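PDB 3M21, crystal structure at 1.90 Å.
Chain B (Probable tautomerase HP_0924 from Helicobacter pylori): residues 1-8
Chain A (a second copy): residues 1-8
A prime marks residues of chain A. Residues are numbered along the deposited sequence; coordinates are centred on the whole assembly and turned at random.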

# COMPACT_ATOMS: atom_id res chain seq x y z
N PRO B 1 -8.45 -4.38 -11.64
CA PRO B 1 -7.10 -3.92 -11.24
C PRO B 1 -7.21 -2.79 -10.22
O PRO B 1 -8.26 -2.17 -10.07
CB PRO B 1 -6.41 -3.43 -12.50
CG PRO B 1 -7.20 -4.17 -13.59
CD PRO B 1 -8.63 -4.21 -13.09
N PHE B 2 -6.11 -2.54 -9.52
CA PHE B 2 -6.03 -1.50 -8.51
C PHE B 2 -4.81 -0.62 -8.77
O PHE B 2 -3.70 -1.13 -8.94
CB PHE B 2 -5.92 -2.15 -7.12
CG PHE B 2 -5.62 -1.18 -6.03
CD1 PHE B 2 -6.61 -0.34 -5.52
CD2 PHE B 2 -4.33 -1.07 -5.52
CE1 PHE B 2 -6.32 0.59 -4.53
CE2 PHE B 2 -4.01 -0.13 -4.53
CZ PHE B 2 -5.02 0.70 -4.03
N ILE B 3 -5.00 0.69 -8.82
CA ILE B 3 -3.89 1.62 -9.05
C ILE B 3 -3.84 2.68 -7.96
O ILE B 3 -4.82 3.39 -7.72
CB ILE B 3 -3.99 2.35 -10.42
CG1 ILE B 3 -3.89 1.36 -11.58
CG2 ILE B 3 -2.86 3.37 -10.53
CD1 ILE B 3 -5.19 0.96 -12.14
N ASN B 4 -2.69 2.79 -7.30
CA ASN B 4 -2.49 3.73 -6.22
C ASN B 4 -1.51 4.80 -6.69
O ASN B 4 -0.39 4.48 -7.09
CB ASN B 4 -1.93 2.99 -5.01
CG ASN B 4 -1.88 3.84 -3.76
OD1 ASN B 4 -1.23 3.46 -2.78
ND2 ASN B 4 -2.57 4.99 -3.76
N ILE B 5 -1.94 6.06 -6.67
CA ILE B 5 -1.07 7.16 -7.08
C ILE B 5 -0.81 8.04 -5.87
O ILE B 5 -1.74 8.58 -5.29
CB ILE B 5 -1.73 8.05 -8.17
CG1 ILE B 5 -1.99 7.24 -9.43
CG2 ILE B 5 -0.82 9.23 -8.48
CD1 ILE B 5 -2.87 7.97 -10.43
N LYS B 6 0.45 8.18 -5.49
CA LYS B 6 0.80 9.02 -4.36
C LYS B 6 1.64 10.17 -4.88
O LYS B 6 2.66 9.95 -5.54
CB LYS B 6 1.60 8.22 -3.32
CG LYS B 6 0.81 7.09 -2.70
CD LYS B 6 1.57 6.43 -1.58
CE LYS B 6 0.66 5.49 -0.81
NZ LYS B 6 1.36 4.72 0.25
N LEU B 7 1.21 11.40 -4.59
CA LEU B 7 1.92 12.59 -5.05
C LEU B 7 1.87 13.71 -4.02
O LEU B 7 1.15 13.61 -3.02
CB LEU B 7 1.33 13.06 -6.38
CG LEU B 7 -0.20 13.12 -6.42
CD1 LEU B 7 -0.71 14.30 -5.60
CD2 LEU B 7 -0.67 13.22 -7.86
N VAL B 8 2.65 14.76 -4.24
CA VAL B 8 2.68 15.90 -3.33
C VAL B 8 1.97 17.09 -3.96
O VAL B 8 2.26 17.47 -5.10
CB VAL B 8 4.13 16.31 -2.98
CG1 VAL B 8 4.12 17.56 -2.11
CG2 VAL B 8 4.84 15.17 -2.26
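Chain A, residues 1-8: PFINIKLV

Residues 2-7 of each copy form an extended β-strand, and the two strands lie side by side as an antiparallel pair, their N-to-C directions 173° apart and their axes approaching to 4.6 Å. The register is symmetric about Asn4: its CA lies 5.0 Å from CA of Asn4′, Phe2 CA is 5.1 Å from Lys6′ CA, and Ile3 CA is 4.5 Å from Ile5′ CA, with the reciprocal pairs at the same spacings. Six nearly straight backbone hydrogen bonds hold this ladder. At its centre Asn4 N donates to Asn4′ O and Asn4′ N to Asn4 O, both at 2.8 Å. Toward one end Lys6′ N donates to Phe2 O (2.8 Å) and Phe2 N to Lys6′ O (3.0 Å); toward the other, Lys6 N donates to Phe2′ O (2.8 Å) and Phe2′ N to Lys6 O (2.9 Å). The intervening isoleucines form the non-hydrogen-bonded pairs, where CA-H groups approach carbonyls instead: Ile3 CA lies 3.2 Å from Asn4′ O, and Ile3′ CA 3.2 Å from Asn4 O.

Side chains alternate between the two faces of the sheet. One face carries the isoleucines, packed through Ile3 CG2 and Ile3′ CG2 at 3.9 Å, Ile3 CG1 and Ile5′ CG2 at 4.0 Å, and Ile5 CG1 and Ile3′ CG1 at 4.2 Å. The other carries Phe2, Asn4 and Lys6 from each chain. There the lysine methylenes meet the phenylalanine rings obliquely, Lys6′ CD 3.9 Å from Phe2 CD2 and Lys6 CD 4.2 Å from Phe2′ CD2, before the lysine ends lead away. Between these pairs, one water donates to both Asn4 OD1 (2.8 Å) and Asn4′ OD1 (2.9 Å), bridging two acceptors. Beyond the ladder, Leu7 CB packs 4.0 Å from Pro1′ CB, and Pro1 CB lies 4.4 Å from Leu7′ CB.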

# COMPACT_ATOMS: atom_id res chain seq x y z
N PRO A 1 6.59 11.35 -8.13
CA PRO A 1 5.46 10.61 -7.50
C PRO A 1 5.66 9.09 -7.53
O PRO A 1 6.61 8.59 -8.13
CB PRO A 1 4.19 11.02 -8.25
CG PRO A 1 4.74 11.48 -9.59
CD PRO A 1 6.08 12.17 -9.24
N PHE A 2 4.74 8.38 -6.88
CA PHE A 2 4.78 6.92 -6.80
C PHE A 2 3.47 6.34 -7.30
O PHE A 2 2.39 6.84 -6.95
CB PHE A 2 5.00 6.47 -5.35
CG PHE A 2 4.93 4.98 -5.15
CD1 PHE A 2 5.92 4.15 -5.66
CD2 PHE A 2 3.87 4.41 -4.45
CE1 PHE A 2 5.87 2.76 -5.48
CE2 PHE A 2 3.80 3.03 -4.26
CZ PHE A 2 4.80 2.20 -4.77
N ILE A 3 3.56 5.31 -8.13
CA ILE A 3 2.36 4.68 -8.68
C ILE A 3 2.51 3.18 -8.51
O ILE A 3 3.53 2.62 -8.89
CB ILE A 3 2.18 5.03 -10.16
CG1 ILE A 3 2.08 6.55 -10.34
CG2 ILE A 3 0.91 4.39 -10.70
CD1 ILE A 3 3.42 7.25 -10.36
N ASN A 4 1.50 2.56 -7.90
CA ASN A 4 1.50 1.12 -7.65
C ASN A 4 0.31 0.56 -8.43
O ASN A 4 -0.82 1.01 -8.26
CB ASN A 4 1.36 0.85 -6.14
CG ASN A 4 1.47 -0.62 -5.78
OD1 ASN A 4 0.93 -1.03 -4.75
ND2 ASN A 4 2.18 -1.41 -6.60
N ILE A 5 0.58 -0.37 -9.33
CA ILE A 5 -0.45 -1.00 -10.13
C ILE A 5 -0.48 -2.47 -9.71
O ILE A 5 0.55 -3.14 -9.68
CB ILE A 5 -0.11 -0.92 -11.65
CG1 ILE A 5 0.13 0.54 -12.05
CG2 ILE A 5 -1.23 -1.52 -12.49
CD1 ILE A 5 0.84 0.70 -13.41
N LYS A 6 -1.66 -2.95 -9.33
CA LYS A 6 -1.81 -4.35 -8.92
C LYS A 6 -2.79 -4.97 -9.90
O LYS A 6 -3.87 -4.43 -10.11
CB LYS A 6 -2.37 -4.45 -7.49
CG LYS A 6 -1.43 -3.92 -6.41
CD LYS A 6 -1.99 -4.15 -4.99
CE LYS A 6 -1.04 -3.59 -3.92
NZ LYS A 6 0.29 -4.28 -3.92
N LEU A 7 -2.42 -6.09 -10.50
CA LEU A 7 -3.29 -6.74 -11.47
C LEU A 7 -3.12 -8.26 -11.46
O LEU A 7 -2.13 -8.78 -10.94
CB LEU A 7 -3.02 -6.16 -12.87
CG LEU A 7 -1.55 -6.05 -13.32
CD1 LEU A 7 -1.02 -7.42 -13.63
CD2 LEU A 7 -1.42 -5.14 -14.53
N VAL A 8 -4.10 -8.96 -12.03
CA VAL A 8 -4.08 -10.42 -12.10
C VAL A 8 -3.63 -10.86 -13.49
O VAL A 8 -4.25 -10.50 -14.49
CB VAL A 8 -5.49 -11.01 -11.84
CG1 VAL A 8 -5.45 -12.53 -11.96
CG2 VAL A 8 -5.97 -10.60 -10.45
O HOH W 1 -0.39 0.82 -2.94